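Local coordinates for protein fructose-bisphosphatase (Pyrococcus horikoshii, PDB 1VDW) that probably hydrolyses fructose 1,6-bisphosphate to fructose 6-phosphate and phosphate with magnesium, as a homodimer of the inositol monophosphatase superfamily, at residues P111-R123 / E126-E138. Residues are numbered along the deposited sequence; the frame is centred on the assembly and turned at random.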
loop_
_atom_site.group_PDB
_atom_site.type_symbol
_atom_site.label_atom_id
_atom_site.label_comp_id
_atom_site.label_asym_id
_atom_site.label_seq_id
_atom_site.Cartn_x
_atom_site.Cartn_y
_atom_site.Cartn_z
ATOM N N PRO A 111 -23.769 17.455 2.451
ATOM C CA PRO A 111 -22.491 17.222 3.130
ATOM C C PRO A 111 -21.852 18.536 3.582
ATOM O O PRO A 111 -21.674 19.466 2.789
ATOM C CB PRO A 111 -21.665 16.482 2.081
ATOM C CG PRO A 111 -22.218 16.981 0.784
ATOM C CD PRO A 111 -23.662 17.289 0.993
ATOM N N ILE A 112 -21.540 18.628 4.871
ATOM C CA ILE A 112 -20.946 19.845 5.412
ATOM C C ILE A 112 -19.534 19.662 5.947
ATOM O O ILE A 112 -18.815 20.638 6.139
ATOM C CB ILE A 112 -21.823 20.443 6.537
ATOM C CG1 ILE A 112 -22.050 19.403 7.637
ATOM C CG2 ILE A 112 -23.157 20.908 5.958
ATOM C CD1 ILE A 112 -22.705 19.960 8.884
ATOM N N TYR A 113 -19.131 18.416 6.173
ATOM C CA TYR A 113 -17.799 18.142 6.695
ATOM C C TYR A 113 -17.486 16.662 6.595
ATOM O O TYR A 113 -18.366 15.819 6.741
ATOM C CB TYR A 113 -17.720 18.567 8.164
ATOM C CG TYR A 113 -16.404 18.259 8.838
ATOM C CD1 TYR A 113 -15.250 18.964 8.511
ATOM C CD2 TYR A 113 -16.318 17.269 9.812
ATOM C CE1 TYR A 113 -14.039 18.690 9.144
ATOM C CE2 TYR A 113 -15.118 16.987 10.448
ATOM C CZ TYR A 113 -13.984 17.701 10.111
ATOM O OH TYR A 113 -12.799 17.421 10.751
ATOM N N ALA A 114 -16.221 16.358 6.346
ATOM C CA ALA A 114 -15.775 14.981 6.279
ATOM C C ALA A 114 -14.310 14.933 6.655
ATOM O O ALA A 114 -13.567 15.899 6.444
ATOM C CB ALA A 114 -15.965 14.423 4.875
ATOM N N PHE A 115 -13.894 13.823 7.248
ATOM C CA PHE A 115 -12.491 13.667 7.583
ATOM C C PHE A 115 -12.093 12.218 7.432
ATOM O O PHE A 115 -12.919 11.303 7.513
ATOM C CB PHE A 115 -12.174 14.175 9.010
ATOM C CG PHE A 115 -12.536 13.219 10.120
ATOM C CD1 PHE A 115 -11.672 12.189 10.488
ATOM C CD2 PHE A 115 -13.718 13.381 10.832
ATOM C CE1 PHE A 115 -11.981 11.340 11.554
ATOM C CE2 PHE A 115 -14.032 12.537 11.898
ATOM C CZ PHE A 115 -13.161 11.518 12.258
ATOM N N ILE A 116 -10.814 12.036 7.148
ATOM C CA ILE A 116 -10.215 10.720 7.032
ATOM C C ILE A 116 -8.937 10.818 7.848
ATOM O O ILE A 116 -8.114 11.709 7.628
ATOM C CB ILE A 116 -9.871 10.361 5.566
ATOM C CG1 ILE A 116 -11.162 10.097 4.788
ATOM C CG2 ILE A 116 -8.960 9.121 5.518
ATOM C CD1 ILE A 116 -10.966 9.967 3.285
ATOM N N TYR A 117 -8.788 9.902 8.802
ATOM C CA TYR A 117 -7.619 9.848 9.674
ATOM C C TYR A 117 -6.728 8.684 9.247
ATOM O O TYR A 117 -7.158 7.530 9.279
ATOM C CB TYR A 117 -8.064 9.672 11.136
ATOM C CG TYR A 117 -6.933 9.487 12.130
ATOM C CD1 TYR A 117 -5.795 10.288 12.076
ATOM C CD2 TYR A 117 -7.008 8.517 13.133
ATOM C CE1 TYR A 117 -4.757 10.133 12.993
ATOM C CE2 TYR A 117 -5.971 8.353 14.058
ATOM C CZ TYR A 117 -4.850 9.166 13.979
ATOM O OH TYR A 117 -3.819 9.007 14.877
ATOM N N GLU A 118 -5.498 8.994 8.843
ATOM C CA GLU A 118 -4.533 7.983 8.400
ATOM C C GLU A 118 -3.513 7.962 9.545
ATOM O O GLU A 118 -2.500 8.661 9.522
ATOM C CB GLU A 118 -3.898 8.445 7.088
ATOM C CG GLU A 118 -2.862 7.480 6.549
ATOM C CD GLU A 118 -2.232 7.899 5.227
ATOM O OE1 GLU A 118 -2.372 9.070 4.806
ATOM O OE2 GLU A 118 -1.563 7.037 4.612
ATOM N N PRO A 119 -3.762 7.126 10.562
ATOM C CA PRO A 119 -2.895 7.032 11.739
ATOM C C PRO A 119 -1.415 6.721 11.626
ATOM O O PRO A 119 -0.615 7.311 12.344
ATOM C CB PRO A 119 -3.616 6.005 12.619
ATOM C CG PRO A 119 -4.249 5.122 11.638
ATOM C CD PRO A 119 -4.808 6.090 10.625
ATOM N N ILE A 120 -1.050 5.814 10.726
ATOM C CA ILE A 120 0.350 5.431 10.560
ATOM C C ILE A 120 1.275 6.622 10.358
ATOM O O ILE A 120 2.415 6.625 10.828
ATOM C CB ILE A 120 0.532 4.468 9.360
ATOM C CG1 ILE A 120 -0.043 3.091 9.704
ATOM C CG2 ILE A 120 2.008 4.367 8.982
ATOM C CD1 ILE A 120 0.681 2.383 10.839
ATOM N N VAL A 121 0.777 7.637 9.665
ATOM C CA VAL A 121 1.571 8.823 9.370
ATOM C C VAL A 121 0.990 10.083 10.016
ATOM O O VAL A 121 1.315 11.195 9.622
ATOM C CB VAL A 121 1.734 9.031 7.845
ATOM C CG1 VAL A 121 2.762 8.043 7.304
ATOM C CG2 VAL A 121 0.396 8.845 7.141
ATOM N N GLU A 122 0.130 9.886 11.013
ATOM C CA GLU A 122 -0.470 10.989 11.765
ATOM C C GLU A 122 -1.084 12.060 10.877
ATOM O O GLU A 122 -0.894 13.253 11.106
ATOM C CB GLU A 122 0.592 11.618 12.672
ATOM C CG GLU A 122 1.171 10.644 13.692
ATOM C CD GLU A 122 2.320 11.228 14.496
ATOM O OE1 GLU A 122 2.227 12.399 14.912
ATOM O OE2 GLU A 122 3.316 10.507 14.723
ATOM N N ARG A 123 -1.837 11.634 9.873
ATOM C CA ARG A 123 -2.457 12.565 8.942
ATOM C C ARG A 123 -3.954 12.714 9.089
ATOM O O ARG A 123 -4.687 11.721 9.124
ATOM C CB ARG A 123 -2.193 12.138 7.505
ATOM C CG ARG A 123 -0.796 12.318 7.021
ATOM C CD ARG A 123 -0.732 11.714 5.635
ATOM N NE ARG A 123 0.614 11.680 5.099
ATOM C CZ ARG A 123 0.989 10.924 4.071
ATOM N NH1 ARG A 123 0.116 10.122 3.454
ATOM N NH2 ARG A 123 2.248 10.969 3.663
ATOM N N GLU A 126 -9.234 16.623 5.798
ATOM C CA GLU A 126 -10.540 17.209 6.047
ATOM C C GLU A 126 -11.110 17.806 4.775
ATOM O O GLU A 126 -10.387 18.364 3.951
ATOM C CB GLU A 126 -10.451 18.299 7.118
ATOM C CG GLU A 126 -10.009 17.798 8.477
ATOM C CD GLU A 126 -9.876 18.924 9.478
ATOM O OE1 GLU A 126 -10.801 19.113 10.299
ATOM O OE2 GLU A 126 -8.850 19.627 9.428
ATOM N N GLY A 127 -12.421 17.677 4.626
ATOM C CA GLY A 127 -13.100 18.225 3.473
ATOM C C GLY A 127 -14.219 19.109 3.975
ATOM O O GLY A 127 -15.058 18.674 4.765
ATOM N N ILE A 128 -14.210 20.361 3.537
ATOM C CA ILE A 128 -15.230 21.316 3.941
ATOM C C ILE A 128 -15.822 21.913 2.676
ATOM O O ILE A 128 -15.257 22.837 2.091
ATOM C CB ILE A 128 -14.629 22.445 4.801
ATOM C CG1 ILE A 128 -13.869 21.844 5.987
ATOM C CG2 ILE A 128 -15.740 23.373 5.285
ATOM C CD1 ILE A 128 -13.086 22.858 6.809
ATOM N N PRO A 129 -16.958 21.366 2.219
ATOM C CA PRO A 129 -17.604 21.871 1.005
ATOM C C PRO A 129 -17.807 23.380 1.071
ATOM O O PRO A 129 -18.307 23.907 2.066
ATOM C CB PRO A 129 -18.919 21.101 0.974
ATOM C CG PRO A 129 -18.533 19.780 1.585
ATOM C CD PRO A 129 -17.700 20.215 2.766
ATOM N N GLY A 130 -17.401 24.068 0.011
ATOM C CA GLY A 130 -17.552 25.509 -0.022
ATOM C C GLY A 130 -16.352 26.244 0.542
ATOM O O GLY A 130 -16.296 27.473 0.496
ATOM N N LYS A 131 -15.388 25.502 1.082
ATOM C CA LYS A 131 -14.194 26.123 1.635
ATOM C C LYS A 131 -12.936 25.483 1.063
ATOM O O LYS A 131 -12.067 26.173 0.530
ATOM C CB LYS A 131 -14.181 26.016 3.161
ATOM C CG LYS A 131 -13.005 26.747 3.793
ATOM C CD LYS A 131 -13.039 26.683 5.305
ATOM C CE LYS A 131 -11.840 27.405 5.905
ATOM N NZ LYS A 131 -11.774 28.833 5.489
ATOM N N GLY A 132 -12.841 24.162 1.171
ATOM C CA GLY A 132 -11.686 23.468 0.637
ATOM C C GLY A 132 -11.373 22.178 1.367
ATOM O O GLY A 132 -12.063 21.801 2.314
ATOM N N SER A 133 -10.339 21.488 0.897
ATOM C CA SER A 133 -9.897 20.251 1.530
ATOM C C SER A 133 -8.511 20.513 2.079
ATOM O O SER A 133 -7.753 21.310 1.518
ATOM C CB SER A 133 -9.885 19.096 0.538
ATOM O OG SER A 133 -11.218 18.685 0.287
ATOM N N TYR A 134 -8.185 19.836 3.174
ATOM C CA TYR A 134 -6.920 20.053 3.856
ATOM C C TYR A 134 -6.291 18.775 4.386
ATOM O O TYR A 134 -6.969 17.766 4.584
ATOM C CB TYR A 134 -7.159 20.985 5.056
ATOM C CG TYR A 134 -7.845 22.283 4.706
ATOM C CD1 TYR A 134 -7.103 23.439 4.475
ATOM C CD2 TYR A 134 -9.232 22.344 4.554
ATOM C CE1 TYR A 134 -7.720 24.625 4.097
ATOM C CE2 TYR A 134 -9.860 23.526 4.175
ATOM C CZ TYR A 134 -9.098 24.660 3.946
ATOM O OH TYR A 134 -9.714 25.828 3.549
ATOM N N LEU A 135 -4.981 18.841 4.601
ATOM C CA LEU A 135 -4.214 17.755 5.201
ATOM C C LEU A 135 -3.451 18.436 6.335
ATOM O O LEU A 135 -2.599 19.299 6.092
ATOM C CB LEU A 135 -3.225 17.127 4.217
ATOM C CG LEU A 135 -2.254 16.137 4.878
ATOM C CD1 LEU A 135 -3.012 15.045 5.618
ATOM C CD2 LEU A 135 -1.354 15.531 3.819
ATOM N N ASN A 136 -3.769 18.065 7.568
ATOM C CA ASN A 136 -3.140 18.661 8.740
ATOM C C ASN A 136 -3.221 20.184 8.704
ATOM O O ASN A 136 -2.293 20.890 9.110
ATOM C CB ASN A 136 -1.693 18.179 8.884
ATOM C CG ASN A 136 -1.620 16.708 9.240
ATOM O OD1 ASN A 136 -2.630 16.107 9.604
ATOM N ND2 ASN A 136 -0.432 16.122 9.150
ATOM N N GLY A 137 -4.348 20.686 8.210
ATOM C CA GLY A 137 -4.564 22.121 8.159
ATOM C C GLY A 137 -4.047 22.854 6.938
ATOM O O GLY A 137 -4.325 24.042 6.774
ATOM N N GLU A 138 -3.293 22.168 6.087
ATOM C CA GLU A 138 -2.748 22.784 4.880
ATOM C C GLU A 138 -3.657 22.443 3.704
ATOM O O GLU A 138 -4.046 21.291 3.531
ATOM C CB GLU A 138 -1.340 22.259 4.601
ATOM C CG GLU A 138 -0.375 22.287 5.786
ATOM C CD GLU A 138 -0.135 23.680 6.337
ATOM O OE1 GLU A 138 -0.067 24.634 5.536
ATOM O OE2 GLU A 138 0.008 23.817 7.572
HETATM O O HOH W 1 -19.496 22.937 4.876
HETATM O O HOH W 2 1.685 13.960 9.310
#
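A114 and G127 form an antiparallel hydrogen-bonded pair, with A114 N to G127 O at 3.0 Å and G127 N to A114 O at 2.8 Å. Strands 110-118 and 123-128 make a beta hairpin in the large mixed sheet of this fold. Next to that pair, the Y113 ring reaches over to the E126 side chain. With CG anti to the backbone N (chi1 177°), the ring extends beside the neighbouring strand. Its OH donates to E126 OE1 at 2.7 Å and meets the anti lone pair. OE1 lies in the ring plane at its edge, while the carboxylate plane stands 86° from that of the ring. I128 CG1 packs at the same ring's edge, 4.1 Å from Y113 CD1. E126 OE2 is held by a salt bridge to R7 of helix 3-20, which also packs on Y113. A phenylalanine here would lack the hydroxyl, which would probably leave E126 OE1 without this donor and its carboxylate freer to turn. Beyond the paired residues, P129 CG sits 3.4 Å from P111 O, and a water bridges I112 O and P129 O. Toward the hairpin turn, L135 CD1 rests against the aliphatic part of R123, 3.6 Å from CB. R123 NH1 makes a salt bridge to E118 OE1 of the same chain, and NH2 donates to G95 O of the second subunit. The E126 carboxylate, shared between a phenol and an arginine, is probably kept ionised and fixed in rotation, tying the hairpin to helix 3-20.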